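Local coordinates for protein polymerase X (Deinococcus radiodurans, PDB 2W9M) that probably extends DNA chains from deoxyribonucleoside triphosphates as a family X DNA polymerase, and also carries a zinc-binding PHP domain, at residues Arg12-Leu23 with Phe76-Leu85; Ile404-Asp414 with Arg437-His448. All blocks are in the same frame, centred on the assembly; numbering follows the deposited sequence.

Interaction 1 lies in the helix-hairpin-helix region near the N-terminus and interaction 2 in the zinc-binding PHP domain; their centres are about 28 Å apart, and they share no helix or strand. The contact of 12-23 with 76-85 is mostly buried and apolar: one face of a helix packs on phenylalanine and leucine side chains, with no hydrogen bond passing between the segments. The contact of 404-414 with 437-448 is only partly buried and more polar. There a loop leaving the parallel sheet is held by arginine and histidine N-H groups, while a small patch around A445 supplies the apolar part and charged side chains occupy the outer edge.

Interaction 1. Residues Arg12-Leu23 with Phe76-Leu85; sequences RLVHALERTADL and FARSGTFAPL
R12 NE stands 3.3 Å from F76 CZ, at the edge of the ring, with guanidinium and ring planes steeply inclined (71°). One residue on, L13 slides past the same phenylalanine in the opposite direction and brings CD2 to within 3.3 Å of the ring atom CD2. A16 directs its CB toward the other segment. This methyl touches two neighbouring rings, F76 CE2 at 3.8 Å and F82 CD2 at 3.6 Å, and its small size lets both come close to the helix. In each phenylalanine CG is anti to the backbone N (chi1 -175° in F76, -165° in F82), which carries the ring out toward the helix 10-26. These segments belong to the N-terminal helix-hairpin-helix domain of the polymerase: helix 10-26 packs across the turn that joins helix 67-79 to helix 83-91, and L73 of helix 67-79 touches both L13 and F82. L17 reaches the F82 ring with CD2, 3.5 Å from CZ. Further along, R19 lays the edge of its guanidinium against CD1 of L85. The hydroxyl of T20 is hydrogen-bonded back to A16 O (OG1 to O, 2.7 Å), yet the same OG1 lies at the edge of the F82 ring, while its methyl CG2 touches CB of P84. L23 crosses L85 at about a right angle, its CD1 3.5 Å from CD2.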
loop_
_atom_site.group_PDB
_atom_site.type_symbol
_atom_site.label_atom_id
_atom_site.label_comp_id
_atom_site.label_asym_id
_atom_site.label_seq_id
_atom_site.Cartn_x
_atom_site.Cartn_y
_atom_site.Cartn_z
ATOM N N ARG A 12 -22.385 -24.627 9.387
ATOM C CA ARG A 12 -21.413 -23.802 8.678
ATOM C C ARG A 12 -22.028 -22.473 8.225
ATOM O O ARG A 12 -21.354 -21.441 8.206
ATOM C CB ARG A 12 -20.841 -24.552 7.472
ATOM C CG ARG A 12 -19.533 -23.972 6.986
ATOM C CD ARG A 12 -19.405 -24.001 5.475
ATOM N NE ARG A 12 -18.341 -23.099 5.049
ATOM C CZ ARG A 12 -17.047 -23.386 5.138
ATOM N NH1 ARG A 12 -16.659 -24.556 5.627
ATOM N NH2 ARG A 12 -16.140 -22.504 4.737
ATOM N N LEU A 13 -23.304 -22.514 7.855
ATOM C CA LEU A 13 -24.046 -21.314 7.480
ATOM C C LEU A 13 -24.180 -20.381 8.682
ATOM O O LEU A 13 -24.039 -19.161 8.560
ATOM C CB LEU A 13 -25.438 -21.684 6.956
ATOM C CG LEU A 13 -25.539 -22.791 5.903
ATOM C CD1 LEU A 13 -26.993 -23.050 5.526
ATOM C CD2 LEU A 13 -24.717 -22.452 4.671
ATOM N N VAL A 14 -24.455 -20.959 9.846
ATOM C CA VAL A 14 -24.570 -20.170 11.063
ATOM C C VAL A 14 -23.268 -19.425 11.342
ATOM O O VAL A 14 -23.282 -18.298 11.834
ATOM C CB VAL A 14 -24.934 -21.043 12.277
ATOM C CG1 VAL A 14 -25.130 -20.176 13.506
ATOM C CG2 VAL A 14 -26.187 -21.843 11.996
ATOM N N HIS A 15 -22.143 -20.057 11.015
ATOM C CA HIS A 15 -20.828 -19.480 11.285
ATOM C C HIS A 15 -20.513 -18.307 10.355
ATOM O O HIS A 15 -19.980 -17.285 10.785
ATOM C CB HIS A 15 -19.741 -20.546 11.162
ATOM C CG HIS A 15 -18.539 -20.277 12.009
ATOM N ND1 HIS A 15 -17.969 -19.026 12.118
ATOM C CD2 HIS A 15 -17.795 -21.097 12.788
ATOM C CE1 HIS A 15 -16.931 -19.087 12.931
ATOM N NE2 HIS A 15 -16.801 -20.333 13.350
ATOM N N ALA A 16 -20.835 -18.466 9.077
ATOM C CA ALA A 16 -20.661 -17.390 8.108
ATOM C C ALA A 16 -21.539 -16.200 8.472
ATOM O O ALA A 16 -21.094 -15.056 8.420
ATOM C CB ALA A 16 -20.980 -17.878 6.702
ATOM N N LEU A 17 -22.787 -16.475 8.844
ATOM C CA LEU A 17 -23.709 -15.423 9.272
ATOM C C LEU A 17 -23.182 -14.712 10.510
ATOM O O LEU A 17 -23.313 -13.497 10.636
ATOM C CB LEU A 17 -25.104 -15.994 9.549
ATOM C CG LEU A 17 -25.898 -16.481 8.333
ATOM C CD1 LEU A 17 -27.197 -17.151 8.754
ATOM C CD2 LEU A 17 -26.171 -15.332 7.378
ATOM N N GLU A 18 -22.582 -15.477 11.418
ATOM C CA GLU A 18 -22.006 -14.925 12.642
ATOM C C GLU A 18 -20.693 -14.187 12.396
ATOM O O GLU A 18 -20.305 -13.322 13.181
ATOM C CB GLU A 18 -21.798 -16.026 13.683
ATOM C CG GLU A 18 -23.030 -16.325 14.525
ATOM C CD GLU A 18 -22.955 -17.669 15.232
ATOM O OE1 GLU A 18 -22.420 -18.632 14.638
ATOM O OE2 GLU A 18 -23.441 -17.765 16.382
ATOM N N ARG A 19 -20.006 -14.529 11.309
ATOM C CA ARG A 19 -18.741 -13.880 10.983
ATOM C C ARG A 19 -18.970 -12.557 10.251
ATOM O O ARG A 19 -18.110 -11.677 10.269
ATOM C CB ARG A 19 -17.845 -14.804 10.153
ATOM C CG ARG A 19 -16.390 -14.346 10.077
ATOM C CD ARG A 19 -15.511 -15.354 9.348
ATOM N NE ARG A 19 -15.523 -16.673 9.980
ATOM C CZ ARG A 19 -16.065 -17.762 9.439
ATOM N NH1 ARG A 19 -16.640 -17.701 8.243
ATOM N NH2 ARG A 19 -16.025 -18.918 10.091
ATOM N N THR A 20 -20.134 -12.425 9.617
ATOM C CA THR A 20 -20.500 -11.208 8.896
ATOM C C THR A 20 -20.929 -10.089 9.844
ATOM O O THR A 20 -20.661 -8.912 9.594
ATOM C CB THR A 20 -21.641 -11.460 7.890
ATOM O OG1 THR A 20 -21.382 -12.662 7.152
ATOM C CG2 THR A 20 -21.771 -10.286 6.927
ATOM N N ALA A 21 -21.607 -10.456 10.925
ATOM C CA ALA A 21 -22.020 -9.478 11.920
ATOM C C ALA A 21 -20.797 -8.960 12.661
ATOM O O ALA A 21 -20.716 -7.779 12.983
ATOM C CB ALA A 21 -23.028 -10.086 12.896
ATOM N N ASP A 22 -19.848 -9.855 12.927
ATOM C CA ASP A 22 -18.599 -9.484 13.585
ATOM C C ASP A 22 -17.802 -8.497 12.738
ATOM O O ASP A 22 -17.217 -7.548 13.262
ATOM C CB ASP A 22 -17.755 -10.727 13.887
ATOM C CG ASP A 22 -18.244 -11.486 15.113
ATOM O OD1 ASP A 22 -18.735 -10.841 16.065
ATOM O OD2 ASP A 22 -18.126 -12.732 15.127
ATOM N N LEU A 23 -17.788 -8.727 11.426
ATOM C CA LEU A 23 -17.110 -7.841 10.479
ATOM C C LEU A 23 -17.766 -6.458 10.409
ATOM O O LEU A 23 -17.075 -5.439 10.356
ATOM C CB LEU A 23 -17.057 -8.479 9.087
ATOM C CG LEU A 23 -15.937 -9.489 8.836
ATOM C CD1 LEU A 23 -16.129 -10.211 7.510
ATOM C CD2 LEU A 23 -14.595 -8.786 8.864
ATOM N N PHE A 76 -24.967 -19.809 -1.069
ATOM C CA PHE A 76 -23.861 -20.366 -0.302
ATOM C C PHE A 76 -23.931 -21.890 -0.358
ATOM O O PHE A 76 -22.912 -22.566 -0.519
ATOM C CB PHE A 76 -23.881 -19.847 1.140
ATOM C CG PHE A 76 -22.705 -20.294 1.964
ATOM C CD1 PHE A 76 -21.557 -20.776 1.358
ATOM C CD2 PHE A 76 -22.738 -20.206 3.345
ATOM C CE1 PHE A 76 -20.473 -21.184 2.113
ATOM C CE2 PHE A 76 -21.659 -20.609 4.106
ATOM C CZ PHE A 76 -20.525 -21.099 3.489
ATOM N N ALA A 77 -25.144 -22.423 -0.246
ATOM C CA ALA A 77 -25.370 -23.850 -0.420
ATOM C C ALA A 77 -24.928 -24.271 -1.819
ATOM O O ALA A 77 -24.182 -25.239 -1.983
ATOM C CB ALA A 77 -26.836 -24.182 -0.203
ATOM N N ARG A 78 -25.391 -23.527 -2.820
ATOM C CA ARG A 78 -25.027 -23.768 -4.212
ATOM C C ARG A 78 -23.539 -23.514 -4.459
ATOM O O ARG A 78 -22.740 -24.449 -4.541
ATOM C CB ARG A 78 -25.849 -22.859 -5.131
ATOM C CG ARG A 78 -27.326 -23.213 -5.227
ATOM C CD ARG A 78 -27.553 -24.336 -6.225
ATOM N NE ARG A 78 -28.967 -24.517 -6.544
ATOM C CZ ARG A 78 -29.414 -25.279 -7.539
ATOM N NH1 ARG A 78 -28.555 -25.928 -8.317
ATOM N NH2 ARG A 78 -30.716 -25.390 -7.760
ATOM N N SER A 79 -23.187 -22.237 -4.576
ATOM C CA SER A 79 -21.826 -21.808 -4.890
ATOM C C SER A 79 -20.762 -22.486 -4.028
ATOM O O SER A 79 -19.724 -22.917 -4.535
ATOM C CB SER A 79 -21.711 -20.281 -4.759
ATOM O OG SER A 79 -20.382 -19.828 -4.966
ATOM N N GLY A 80 -21.027 -22.586 -2.730
ATOM C CA GLY A 80 -20.014 -23.020 -1.786
ATOM C C GLY A 80 -19.152 -21.822 -1.442
ATOM O O GLY A 80 -17.945 -21.939 -1.221
ATOM N N THR A 81 -19.796 -20.658 -1.410
ATOM C CA THR A 81 -19.127 -19.383 -1.185
ATOM C C THR A 81 -20.140 -18.339 -0.721
ATOM O O THR A 81 -21.044 -17.968 -1.470
ATOM C CB THR A 81 -18.450 -18.882 -2.472
ATOM O OG1 THR A 81 -17.279 -19.665 -2.732
ATOM C CG2 THR A 81 -18.061 -17.421 -2.337
ATOM N N PHE A 82 -19.986 -17.870 0.516
ATOM C CA PHE A 82 -20.926 -16.912 1.093
ATOM C C PHE A 82 -20.707 -15.516 0.522
ATOM O O PHE A 82 -19.635 -14.932 0.678
ATOM C CB PHE A 82 -20.811 -16.895 2.618
ATOM C CG PHE A 82 -21.967 -16.224 3.304
ATOM C CD1 PHE A 82 -23.270 -16.526 2.946
ATOM C CD2 PHE A 82 -21.752 -15.301 4.314
ATOM C CE1 PHE A 82 -24.336 -15.914 3.577
ATOM C CE2 PHE A 82 -22.814 -14.688 4.947
ATOM C CZ PHE A 82 -24.109 -14.997 4.578
ATOM N N ALA A 83 -21.734 -14.988 -0.136
ATOM C CA ALA A 83 -21.626 -13.719 -0.850
ATOM C C ALA A 83 -21.121 -12.568 0.023
ATOM O O ALA A 83 -20.090 -11.968 -0.284
ATOM C CB ALA A 83 -22.956 -13.357 -1.516
ATOM N N PRO A 84 -21.844 -12.258 1.111
ATOM C CA PRO A 84 -21.476 -11.139 1.987
ATOM C C PRO A 84 -19.986 -11.081 2.353
ATOM O O PRO A 84 -19.431 -9.983 2.427
ATOM C CB PRO A 84 -22.332 -11.385 3.233
ATOM C CG PRO A 84 -23.558 -12.030 2.691
ATOM C CD PRO A 84 -23.082 -12.918 1.567
ATOM N N LEU A 85 -19.353 -12.230 2.576
ATOM C CA LEU A 85 -17.933 -12.248 2.924
ATOM C C LEU A 85 -17.043 -11.875 1.741
ATOM O O LEU A 85 -15.987 -11.264 1.919
ATOM C CB LEU A 85 -17.523 -13.607 3.493
ATOM C CG LEU A 85 -18.119 -13.924 4.864
ATOM C CD1 LEU A 85 -17.628 -15.271 5.377
ATOM C CD2 LEU A 85 -17.783 -12.817 5.846
#

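Interaction 2. Residues Ile404-Asp414 with Arg437-His448; sequences ILDDGSLDFPD and RQTERLIRAVSH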
loop_
_atom_site.group_PDB
_atom_site.type_symbol
_atom_site.label_atom_id
_atom_site.label_comp_id
_atom_site.label_asym_id
_atom_site.label_seq_id
_atom_site.Cartn_x
_atom_site.Cartn_y
_atom_site.Cartn_z
ATOM N N ILE A 404 -17.543 2.398 -8.325
ATOM C CA ILE A 404 -17.985 2.218 -9.701
ATOM C C ILE A 404 -18.905 1.004 -9.776
ATOM O O ILE A 404 -18.463 -0.131 -9.584
ATOM C CB ILE A 404 -16.787 2.002 -10.644
ATOM C CG1 ILE A 404 -15.824 3.188 -10.559
ATOM C CG2 ILE A 404 -17.262 1.795 -12.068
ATOM C CD1 ILE A 404 -14.496 2.953 -11.258
ATOM N N LEU A 405 -20.189 1.242 -10.032
ATOM C CA LEU A 405 -21.157 0.154 -10.133
ATOM C C LEU A 405 -20.758 -0.766 -11.281
ATOM O O LEU A 405 -20.000 -0.361 -12.166
ATOM C CB LEU A 405 -22.575 0.696 -10.321
ATOM C CG LEU A 405 -22.987 1.765 -9.302
ATOM C CD1 LEU A 405 -24.401 2.269 -9.551
ATOM C CD2 LEU A 405 -22.843 1.246 -7.882
ATOM N N ASP A 406 -21.255 -2.000 -11.264
ATOM C CA ASP A 406 -20.772 -3.027 -12.189
ATOM C C ASP A 406 -21.010 -2.708 -13.663
ATOM O O ASP A 406 -20.446 -3.364 -14.537
ATOM C CB ASP A 406 -21.337 -4.410 -11.837
ATOM C CG ASP A 406 -22.846 -4.467 -11.926
ATOM O OD1 ASP A 406 -23.491 -3.420 -11.717
ATOM O OD2 ASP A 406 -23.387 -5.562 -12.197
ATOM N N ASP A 407 -21.831 -1.699 -13.941
ATOM C CA ASP A 407 -22.103 -1.317 -15.325
ATOM C C ASP A 407 -21.285 -0.109 -15.790
ATOM O O ASP A 407 -21.354 0.282 -16.957
ATOM C CB ASP A 407 -23.608 -1.085 -15.553
ATOM C CG ASP A 407 -24.171 0.057 -14.714
ATOM O OD1 ASP A 407 -23.386 0.898 -14.233
ATOM O OD2 ASP A 407 -25.408 0.114 -14.546
ATOM N N GLY A 408 -20.509 0.475 -14.882
ATOM C CA GLY A 408 -19.672 1.615 -15.219
ATOM C C GLY A 408 -20.162 2.939 -14.657
ATOM O O GLY A 408 -19.449 3.943 -14.699
ATOM N N SER A 409 -21.380 2.945 -14.126
ATOM C CA SER A 409 -21.954 4.154 -13.547
ATOM C C SER A 409 -21.425 4.387 -12.132
ATOM O O SER A 409 -20.856 3.485 -11.523
ATOM C CB SER A 409 -23.484 4.077 -13.546
ATOM O OG SER A 409 -23.946 3.035 -12.706
ATOM N N LEU A 410 -21.620 5.600 -11.618
ATOM C CA LEU A 410 -21.065 5.995 -10.324
ATOM C C LEU A 410 -22.080 5.910 -9.178
ATOM O O LEU A 410 -23.282 6.092 -9.373
ATOM C CB LEU A 410 -20.461 7.400 -10.410
ATOM C CG LEU A 410 -18.983 7.525 -10.795
ATOM C CD1 LEU A 410 -18.499 6.350 -11.651
ATOM C CD2 LEU A 410 -18.728 8.858 -11.482
ATOM N N ASP A 411 -21.572 5.639 -7.979
ATOM C CA ASP A 411 -22.404 5.388 -6.806
ATOM C C ASP A 411 -23.212 6.610 -6.335
ATOM O O ASP A 411 -24.254 6.462 -5.700
ATOM C CB ASP A 411 -21.536 4.842 -5.663
ATOM C CG ASP A 411 -22.355 4.188 -4.557
ATOM O OD1 ASP A 411 -23.486 3.729 -4.832
ATOM O OD2 ASP A 411 -21.861 4.128 -3.408
ATOM N N PHE A 412 -22.730 7.811 -6.642
ATOM C CA PHE A 412 -23.448 9.038 -6.290
ATOM C C PHE A 412 -24.013 9.732 -7.526
ATOM O O PHE A 412 -23.422 9.671 -8.602
ATOM C CB PHE A 412 -22.527 10.014 -5.553
ATOM C CG PHE A 412 -22.290 9.666 -4.113
ATOM C CD1 PHE A 412 -23.325 9.215 -3.317
ATOM C CD2 PHE A 412 -21.032 9.826 -3.549
ATOM C CE1 PHE A 412 -23.111 8.906 -1.992
ATOM C CE2 PHE A 412 -20.811 9.525 -2.226
ATOM C CZ PHE A 412 -21.855 9.062 -1.442
ATOM N N PRO A 413 -25.163 10.405 -7.373
ATOM C CA PRO A 413 -25.752 11.179 -8.470
ATOM C C PRO A 413 -24.854 12.360 -8.838
ATOM O O PRO A 413 -24.060 12.801 -8.005
ATOM C CB PRO A 413 -27.074 11.685 -7.874
ATOM C CG PRO A 413 -27.346 10.796 -6.703
ATOM C CD PRO A 413 -25.998 10.443 -6.161
ATOM N N ASP A 414 -24.980 12.866 -10.061
ATOM C CA ASP A 414 -24.134 13.964 -10.535
ATOM C C ASP A 414 -24.216 15.218 -9.665
ATOM O O ASP A 414 -23.207 15.885 -9.438
ATOM C CB ASP A 414 -24.472 14.322 -11.985
ATOM C CG ASP A 414 -23.919 13.319 -12.981
ATOM O OD1 ASP A 414 -23.409 12.262 -12.548
ATOM O OD2 ASP A 414 -23.998 13.587 -14.200
ATOM N N ARG A 437 -15.987 -6.880 -20.190
ATOM C CA ARG A 437 -16.974 -6.171 -19.383
ATOM C C ARG A 437 -16.311 -5.243 -18.366
ATOM O O ARG A 437 -16.788 -4.135 -18.114
ATOM C CB ARG A 437 -17.909 -7.160 -18.684
ATOM C CG ARG A 437 -19.287 -7.260 -19.322
ATOM C CD ARG A 437 -20.270 -6.322 -18.631
ATOM N NE ARG A 437 -21.102 -7.027 -17.656
ATOM C CZ ARG A 437 -21.597 -6.476 -16.550
ATOM N NH1 ARG A 437 -21.325 -5.209 -16.262
ATOM N NH2 ARG A 437 -22.351 -7.195 -15.726
ATOM N N GLN A 438 -15.204 -5.702 -17.790
ATOM C CA GLN A 438 -14.483 -4.942 -16.778
ATOM C C GLN A 438 -13.832 -3.704 -17.388
ATOM O O GLN A 438 -13.856 -2.621 -16.799
ATOM C CB GLN A 438 -13.417 -5.820 -16.119
ATOM C CG GLN A 438 -12.820 -5.223 -14.855
ATOM C CD GLN A 438 -13.716 -5.405 -13.647
ATOM O OE1 GLN A 438 -14.443 -4.493 -13.257
ATOM N NE2 GLN A 438 -13.676 -6.592 -13.052
ATOM N N THR A 439 -13.243 -3.873 -18.567
ATOM C CA THR A 439 -12.620 -2.765 -19.277
ATOM C C THR A 439 -13.638 -1.679 -19.624
ATOM O O THR A 439 -13.388 -0.491 -19.406
ATOM C CB THR A 439 -11.930 -3.247 -20.567
ATOM O OG1 THR A 439 -10.867 -4.145 -20.229
ATOM C CG2 THR A 439 -11.362 -2.068 -21.344
ATOM N N GLU A 440 -14.783 -2.090 -20.166
ATOM C CA GLU A 440 -15.844 -1.152 -20.519
ATOM C C GLU A 440 -16.317 -0.392 -19.283
ATOM O O GLU A 440 -16.599 0.803 -19.343
ATOM C CB GLU A 440 -17.018 -1.894 -21.164
ATOM C CG GLU A 440 -18.146 -0.993 -21.645
ATOM C CD GLU A 440 -19.320 -1.777 -22.215
ATOM O OE1 GLU A 440 -20.479 -1.424 -21.903
ATOM O OE2 GLU A 440 -19.086 -2.748 -22.971
ATOM N N ARG A 441 -16.386 -1.103 -18.162
ATOM C CA ARG A 441 -16.801 -0.530 -16.887
ATOM C C ARG A 441 -15.905 0.635 -16.470
ATOM O O ARG A 441 -16.389 1.717 -16.138
ATOM C CB ARG A 441 -16.779 -1.620 -15.814
ATOM C CG ARG A 441 -16.951 -1.141 -14.383
ATOM C CD ARG A 441 -16.628 -2.282 -13.425
ATOM N NE ARG A 441 -17.233 -2.127 -12.106
ATOM C CZ ARG A 441 -16.996 -2.944 -11.085
ATOM N NH1 ARG A 441 -16.165 -3.964 -11.236
ATOM N NH2 ARG A 441 -17.586 -2.748 -9.913
ATOM N N LEU A 442 -14.598 0.412 -16.500
ATOM C CA LEU A 442 -13.641 1.419 -16.055
ATOM C C LEU A 442 -13.475 2.571 -17.049
ATOM O O LEU A 442 -13.287 3.721 -16.642
ATOM C CB LEU A 442 -12.294 0.766 -15.723
ATOM C CG LEU A 442 -12.247 0.172 -14.311
ATOM C CD1 LEU A 442 -11.521 -1.149 -14.273
ATOM C CD2 LEU A 442 -11.623 1.160 -13.343
ATOM N N ILE A 443 -13.546 2.267 -18.343
ATOM C CA ILE A 443 -13.505 3.307 -19.367
ATOM C C ILE A 443 -14.671 4.269 -19.174
ATOM O O ILE A 443 -14.513 5.487 -19.280
ATOM C CB ILE A 443 -13.580 2.722 -20.780
ATOM C CG1 ILE A 443 -12.280 2.010 -21.134
ATOM C CG2 ILE A 443 -13.843 3.817 -21.792
ATOM C CD1 ILE A 443 -12.306 1.354 -22.486
ATOM N N ARG A 444 -15.840 3.704 -18.886
ATOM C CA ARG A 444 -17.044 4.482 -18.629
ATOM C C ARG A 444 -16.873 5.396 -17.415
ATOM O O ARG A 444 -17.257 6.565 -17.450
ATOM C CB ARG A 444 -18.231 3.540 -18.417
ATOM C CG ARG A 444 -19.458 4.177 -17.779
ATOM C CD ARG A 444 -20.565 4.391 -18.793
ATOM N NE ARG A 444 -21.830 3.837 -18.316
ATOM C CZ ARG A 444 -22.834 4.561 -17.833
ATOM N NH1 ARG A 444 -22.733 5.883 -17.771
ATOM N NH2 ARG A 444 -23.942 3.959 -17.418
ATOM N N ALA A 445 -16.287 4.864 -16.348
ATOM C CA ALA A 445 -16.121 5.622 -15.109
ATOM C C ALA A 445 -15.087 6.742 -15.217
ATOM O O ALA A 445 -15.305 7.831 -14.694
ATOM C CB ALA A 445 -15.772 4.690 -13.962
ATOM N N VAL A 446 -13.965 6.480 -15.884
ATOM C CA VAL A 446 -12.920 7.494 -16.021
ATOM C C VAL A 446 -13.264 8.517 -17.099
ATOM O O VAL A 446 -12.544 9.496 -17.284
ATOM C CB VAL A 446 -11.532 6.874 -16.321
ATOM C CG1 VAL A 446 -11.071 5.994 -15.164
ATOM C CG2 VAL A 446 -11.568 6.084 -17.619
ATOM N N SER A 447 -14.367 8.289 -17.804
ATOM C CA SER A 447 -14.824 9.214 -18.840
ATOM C C SER A 447 -15.859 10.204 -18.307
ATOM O O SER A 447 -16.324 11.081 -19.036
ATOM C CB SER A 447 -15.412 8.443 -20.026
ATOM O OG SER A 447 -14.405 7.772 -20.769
ATOM N N HIS A 448 -16.225 10.052 -17.038
ATOM C CA HIS A 448 -17.227 10.914 -16.414
ATOM C C HIS A 448 -16.704 12.349 -16.380
ATOM O O HIS A 448 -15.510 12.572 -16.219
ATOM C CB HIS A 448 -17.537 10.409 -15.002
ATOM C CG HIS A 448 -18.747 11.032 -14.376
ATOM N ND1 HIS A 448 -18.747 12.314 -13.864
ATOM C CD2 HIS A 448 -19.986 10.537 -14.146
ATOM C CE1 HIS A 448 -19.939 12.585 -13.363
ATOM N NE2 HIS A 448 -20.709 11.523 -13.522
#
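The loop that follows strand 396-403 of the parallel sheet docks here on helix 435-446, with R441 as its main polar anchor. R441 runs extended from CG to NE, with CG anti to the backbone N (chi1 170°), and delivers its guanidinium to two successive carbonyls. NH2 donates to I404 O at 2.8 Å, nearly end-on to the carbonyl, whereas NE makes a longer bond to L405 O (3.3 Å) from above the carbonyl plane. G408 N reaches L405 O from the opposite face, closing the type I turn 405-408, and CA of D406 lies over one guanidinium face. NH1 is hydrogen-bonded to Q438 OE1 within the helix, and NH2 also donates to S429 O. With an alanine at R441 the NE and NH2 donors are gone, and the turn would probably be held less firmly to the helix, I404 O losing its arginine partner while L405 O keeps G408 N. This is the zinc-binding PHP domain, and the R441 side chain passes about 7 Å from that of the zinc ligand H428. At G408 the backbone comes against the helix, where CA lies 3.4 Å from R441 O; a side chain would run into R444 CG, and the positive phi suits glycine. CD1 of I404 packs against CB of A445 at 3.5 Å, and L410 CD1 touches the same methyl. The other branch of L410, CD2, makes a CH-pi contact over the face of H448, 3.7 Å from the ring centroid. H448 NE2 donates to D414 OD1 (3.0 Å) in its own ring plane, but from above the carboxylate; ND1 is hydrogen-bonded with L450 N.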